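Arginine kinase (Anthopleura japonica, PDB 4RF6) catalyses the reversible transfer of a phosphoryl group from ATP to L-arginine, giving phosphoarginine and ADP, and carries two phosphagen kinase units in tandem on one chain. Local coordinates at residues 525-530 / 537-542; 568-571 / 576-579. All blocks are in the same frame, centred on the assembly; numbering follows the deposited sequence.

Contact 1: 525-530 / 537-542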
loop_
_atom_site.group_PDB
_atom_site.type_symbol
_atom_site.label_atom_id
_atom_site.label_comp_id
_atom_site.label_asym_id
_atom_site.label_seq_id
_atom_site.Cartn_x
_atom_site.Cartn_y
_atom_site.Cartn_z
ATOM N N GLN A 525 -1.298 -13.414 19.350
ATOM C CA GLN A 525 -1.685 -12.105 18.848
ATOM C C GLN A 525 -1.150 -11.834 17.443
ATOM O O GLN A 525 -0.117 -12.377 17.031
ATOM C CB GLN A 525 -1.210 -11.018 19.806
ATOM C CG GLN A 525 0.275 -11.062 20.054
ATOM C CD GLN A 525 0.625 -11.608 21.420
ATOM O OE1 GLN A 525 -0.225 -12.166 22.121
ATOM N NE2 GLN A 525 1.884 -11.445 21.815
ATOM N N TYR A 526 -1.870 -10.986 16.718
ATOM C CA TYR A 526 -1.526 -10.652 15.352
ATOM C C TYR A 526 -0.842 -9.287 15.279
ATOM O O TYR A 526 -1.147 -8.390 16.064
ATOM C CB TYR A 526 -2.793 -10.664 14.496
ATOM C CG TYR A 526 -2.553 -10.282 13.065
ATOM C CD1 TYR A 526 -1.824 -11.107 12.224
ATOM C CD2 TYR A 526 -3.060 -9.097 12.553
ATOM C CE1 TYR A 526 -1.600 -10.757 10.912
ATOM C CE2 TYR A 526 -2.845 -8.738 11.245
ATOM C CZ TYR A 526 -2.115 -9.572 10.430
ATOM O OH TYR A 526 -1.900 -9.223 9.122
ATOM N N TYR A 527 0.091 -9.143 14.345
ATOM C CA TYR A 527 0.782 -7.882 14.141
ATOM C C TYR A 527 0.837 -7.558 12.657
ATOM O O TYR A 527 1.710 -8.056 11.941
ATOM C CB TYR A 527 2.206 -7.952 14.684
ATOM C CG TYR A 527 2.310 -8.289 16.151
ATOM C CD1 TYR A 527 2.035 -7.336 17.119
ATOM C CD2 TYR A 527 2.710 -9.553 16.566
ATOM C CE1 TYR A 527 2.139 -7.632 18.463
ATOM C CE2 TYR A 527 2.818 -9.863 17.909
ATOM C CZ TYR A 527 2.533 -8.893 18.851
ATOM O OH TYR A 527 2.638 -9.186 20.193
ATOM N N PRO A 528 -0.097 -6.720 12.186
ATOM C CA PRO A 528 -0.045 -6.309 10.780
ATOM C C PRO A 528 1.205 -5.478 10.543
ATOM O O PRO A 528 1.635 -4.757 11.445
ATOM C CB PRO A 528 -1.290 -5.433 10.627
ATOM C CG PRO A 528 -1.584 -4.933 12.016
ATOM C CD PRO A 528 -1.191 -6.061 12.926
ATOM N N LEU A 529 1.791 -5.592 9.356
ATOM C CA LEU A 529 2.933 -4.756 8.993
ATOM C C LEU A 529 2.504 -3.316 8.771
ATOM O O LEU A 529 3.231 -2.381 9.120
ATOM C CB LEU A 529 3.628 -5.292 7.736
ATOM C CG LEU A 529 4.910 -6.087 7.962
ATOM C CD1 LEU A 529 4.693 -7.137 9.029
ATOM C CD2 LEU A 529 5.386 -6.732 6.673
ATOM N N THR A 530 1.320 -3.149 8.189
ATOM C CA THR A 530 0.773 -1.826 7.913
ATOM C C THR A 530 0.566 -1.085 9.215
ATOM O O THR A 530 -0.199 -1.525 10.075
ATOM C CB THR A 530 -0.572 -1.901 7.172
ATOM O OG1 THR A 530 -0.386 -2.549 5.906
ATOM C CG2 THR A 530 -1.134 -0.507 6.939
ATOM N N ARG A 537 8.026 -3.583 16.131
ATOM C CA ARG A 537 8.980 -4.084 15.157
ATOM C C ARG A 537 10.208 -4.646 15.850
ATOM O O ARG A 537 10.516 -5.829 15.713
ATOM C CB ARG A 537 9.388 -2.967 14.199
ATOM C CG ARG A 537 10.398 -3.387 13.142
ATOM C CD ARG A 537 10.224 -2.556 11.888
ATOM N NE ARG A 537 9.556 -1.295 12.197
ATOM C CZ ARG A 537 8.569 -0.766 11.479
ATOM N NH1 ARG A 537 8.131 -1.382 10.390
ATOM N NH2 ARG A 537 8.022 0.385 11.850
ATOM N N GLN A 538 10.893 -3.793 16.608
ATOM C CA GLN A 538 12.109 -4.176 17.316
ATOM C C GLN A 538 11.930 -5.473 18.099
ATOM O O GLN A 538 12.781 -6.364 18.057
ATOM C CB GLN A 538 12.537 -3.059 18.267
ATOM C CG GLN A 538 13.920 -3.283 18.845
ATOM C CD GLN A 538 14.957 -3.508 17.758
ATOM O OE1 GLN A 538 15.303 -2.587 17.020
ATOM N NE2 GLN A 538 15.443 -4.741 17.643
ATOM N N LYS A 539 10.810 -5.565 18.805
ATOM C CA LYS A 539 10.457 -6.762 19.555
ATOM C C LYS A 539 10.401 -7.986 18.643
ATOM O O LYS A 539 10.949 -9.046 18.969
ATOM C CB LYS A 539 9.119 -6.552 20.267
ATOM C CG LYS A 539 8.376 -7.833 20.606
ATOM C CD LYS A 539 7.161 -7.577 21.492
ATOM C CE LYS A 539 5.958 -8.365 20.995
ATOM N NZ LYS A 539 6.373 -9.601 20.264
ATOM N N LEU A 540 9.749 -7.827 17.493
ATOM C CA LEU A 540 9.629 -8.909 16.520
ATOM C C LEU A 540 10.983 -9.298 15.925
ATOM O O LEU A 540 11.260 -10.485 15.742
ATOM C CB LEU A 540 8.634 -8.536 15.418
ATOM C CG LEU A 540 7.180 -8.474 15.885
ATOM C CD1 LEU A 540 6.288 -7.853 14.822
ATOM C CD2 LEU A 540 6.682 -9.860 16.258
ATOM N N VAL A 541 11.821 -8.302 15.632
ATOM C CA VAL A 541 13.163 -8.561 15.106
ATOM C C VAL A 541 13.983 -9.375 16.107
ATOM O O VAL A 541 14.702 -10.305 15.732
ATOM C CB VAL A 541 13.939 -7.264 14.793
ATOM C CG1 VAL A 541 15.196 -7.584 13.996
ATOM C CG2 VAL A 541 13.078 -6.283 14.021
ATOM N N ASN A 542 13.870 -9.015 17.382
ATOM C CA ASN A 542 14.612 -9.689 18.439
ATOM C C ASN A 542 14.245 -11.167 18.581
ATOM O O ASN A 542 15.090 -11.990 18.931
ATOM C CB ASN A 542 14.428 -8.958 19.774
ATOM C CG ASN A 542 15.069 -7.577 19.781
ATOM O OD1 ASN A 542 15.903 -7.256 18.932
ATOM N ND2 ASN A 542 14.687 -6.757 20.755
HETATM O O HOH W 1 5.679 -2.037 8.532
#
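Tyr527 meets Lys539 and Leu540 across this contact, and its side chain supplies most of the touching surface on the strand side. The lysine crosses the tyrosine at about a right angle near the phenol end. Its CE lies 3.5 Å from Tyr527 OH, closer than its NZ, which stays 3.8 Å from the same oxygen. Lower on the ring, Leu540 CD2 packs 4.0 Å from Tyr527 CD2. The second methyl of the leucine, CD1, reaches back to Tyr527 CB at 4.1 Å. The two leucine branches thus follow the tyrosine from its root to the near side of its ring. Between Tyr527 and Leu540 the approach is oblique and the packing apolar.

Torsions explain these positions. Tyr527 CG is anti to its carbonyl carbon (chi1 -58°), which sends the ring from the strand toward the helix. The lysine chain leaves the helix extended and then bends. The turn at chi3 sets CE beside the phenol oxygen, and chi4 directs NZ, which makes a weak hydrogen bond to His571 NE2. Farther along, a water lies between Leu529 O and Arg537 NH1. Its bond to the arginine is weak and its distance to Leu529 O is implausibly short, which leaves the bridge doubtful.

Met532 packs on Leu540 from the connecting loop. Strand 524-528 is an outermost strand of the antiparallel sheet in the second phosphagen kinase C-terminal region. Tyr526 and Pro528 touch helix 501-516, and Tyr526 OH bonds to Glu508. Helix 534-542 packs against Tyr527, while strand 568-572 is the neighbour of strand 524-528 in the sheet.

Contact 2: 568-571 / 576-579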
loop_
_atom_site.group_PDB
_atom_site.type_symbol
_atom_site.label_atom_id
_atom_site.label_comp_id
_atom_site.label_asym_id
_atom_site.label_seq_id
_atom_site.Cartn_x
_atom_site.Cartn_y
_atom_site.Cartn_z
ATOM N N GLY A 568 1.113 -9.536 7.472
ATOM C CA GLY A 568 1.181 -9.520 8.921
ATOM C C GLY A 568 1.828 -10.736 9.556
ATOM O O GLY A 568 2.178 -11.710 8.879
ATOM N N ILE A 569 1.975 -10.673 10.876
ATOM C CA ILE A 569 2.669 -11.700 11.642
ATOM C C ILE A 569 1.859 -12.108 12.872
ATOM O O ILE A 569 1.365 -11.257 13.615
ATOM C CB ILE A 569 4.052 -11.199 12.108
ATOM C CG1 ILE A 569 4.917 -10.835 10.900
ATOM C CG2 ILE A 569 4.738 -12.243 12.980
ATOM C CD1 ILE A 569 6.117 -9.970 11.221
ATOM N N PHE A 570 1.724 -13.413 13.078
ATOM C CA PHE A 570 1.069 -13.949 14.258
ATOM C C PHE A 570 2.037 -14.897 14.956
ATOM O O PHE A 570 2.753 -15.658 14.295
ATOM C CB PHE A 570 -0.198 -14.699 13.848
ATOM C CG PHE A 570 -0.879 -15.428 14.980
ATOM C CD1 PHE A 570 -0.510 -16.730 15.317
ATOM C CD2 PHE A 570 -1.911 -14.825 15.687
ATOM C CE1 PHE A 570 -1.138 -17.402 16.351
ATOM C CE2 PHE A 570 -2.547 -15.494 16.723
ATOM C CZ PHE A 570 -2.161 -16.785 17.052
ATOM N N HIS A 571 2.062 -14.864 16.284
ATOM C CA HIS A 571 2.818 -15.867 17.029
ATOM C C HIS A 571 2.146 -16.167 18.361
ATOM O O HIS A 571 1.495 -15.296 18.940
ATOM C CB HIS A 571 4.272 -15.423 17.230
ATOM C CG HIS A 571 4.442 -14.338 18.246
ATOM N ND1 HIS A 571 4.388 -14.577 19.604
ATOM C CD2 HIS A 571 4.677 -13.011 18.107
ATOM C CE1 HIS A 571 4.575 -13.443 20.256
ATOM N NE2 HIS A 571 4.752 -12.479 19.372
ATOM N N THR A 576 6.304 -20.859 20.274
ATOM C CA THR A 576 6.538 -22.139 19.611
ATOM C C THR A 576 5.704 -22.262 18.339
ATOM O O THR A 576 5.705 -23.306 17.686
ATOM C CB THR A 576 6.131 -23.304 20.510
ATOM O OG1 THR A 576 4.777 -23.105 20.928
ATOM C CG2 THR A 576 7.032 -23.391 21.729
ATOM N N PHE A 577 4.978 -21.202 17.998
ATOM C CA PHE A 577 4.119 -21.214 16.822
ATOM C C PHE A 577 4.121 -19.843 16.148
ATOM O O PHE A 577 3.858 -18.821 16.789
ATOM C CB PHE A 577 2.695 -21.624 17.206
ATOM C CG PHE A 577 1.743 -21.663 16.046
ATOM C CD1 PHE A 577 1.853 -22.651 15.078
ATOM C CD2 PHE A 577 0.734 -20.719 15.928
ATOM C CE1 PHE A 577 0.979 -22.693 14.005
ATOM C CE2 PHE A 577 -0.146 -20.750 14.864
ATOM C CZ PHE A 577 -0.026 -21.741 13.900
ATOM N N LEU A 578 4.421 -19.829 14.854
ATOM C CA LEU A 578 4.592 -18.582 14.127
ATOM C C LEU A 578 3.927 -18.668 12.758
ATOM O O LEU A 578 4.059 -19.674 12.055
ATOM C CB LEU A 578 6.084 -18.280 13.967
ATOM C CG LEU A 578 6.459 -17.063 13.124
ATOM C CD1 LEU A 578 6.023 -15.782 13.825
ATOM C CD2 LEU A 578 7.950 -17.048 12.842
ATOM N N VAL A 579 3.197 -17.619 12.388
ATOM C CA VAL A 579 2.591 -17.540 11.061
ATOM C C VAL A 579 2.970 -16.232 10.376
ATOM O O VAL A 579 2.887 -15.157 10.977
ATOM C CB VAL A 579 1.055 -17.641 11.120
ATOM C CG1 VAL A 579 0.471 -17.649 9.716
ATOM C CG2 VAL A 579 0.624 -18.889 11.869
#
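Phe570 and Phe577 both hold CG anti to the backbone N (chi1 174° and -180°), and this brings their rings together at the rims. Phe570 CE1 lies 3.8 Å from Phe577 CE2. It comes to the edge of the Phe577 ring, near its plane. Leu578 lies on the other face of the sheet. Its CD1 reaches across to Ile569 CG2 at 3.9 Å and to His571 CB at 3.8 Å. The same methyl sits 3.3 Å from Phe570 O.

The two strands form an antiparallel beta hairpin, with segment axes 4.7 Å apart at closest. Strands 568-572 and 577-581 are neighbours in the eight-stranded antiparallel sheet of the phosphagen kinase C-terminal catalytic domain. Phe570 and Val579 are a hydrogen-bonded pair. Phe570 N donates to Val579 O at 3.0 Å, and Val579 N donates to Phe570 O at 2.8 Å. Both bonds are nearly straight. His571 and Leu578 form the next, non-hydrogen-bonded pair. There His571 CA makes a CA-H...O contact of 3.1 Å with Phe577 O.

Phe570 and Val579 lie together on the face covered by helix 501-516, where both touch Leu515. Phe577 packs on Ala608 of helix 598-616. On the opposite face, Ile569 and Leu578 meet loop residues: Leu546 and Phe547 touch the isoleucine, and Phe545 touches the leucine. The His571 ring leads away from the partner strand and meets the Phe545 ring at about 55°. At the turn, Asn572 OD1 accepts from Phe577 N, and Asn572 ND2 bonds to Thr576 OG1.

Overall arrangement
Contacts 1 and 2 follow one another along the chain and lie about 10 Å apart between centres. They share one antiparallel sheet, in which strands 524-528 and 568-572 are neighbours. The seam between them includes a probable backbone hydrogen bond, Tyr527 N to Ile569 O at 2.6 Å. Gln525 O also packs 3.3 Å from Phe570 CD2. Contact 1 adds a helix to the edge strand, and contact 2 continues the sheet inward through the hairpin. Both belong to the second of the two approximate repeats. The residues predicted to bind ATP and substrate in the first repeat lie away from both contacts.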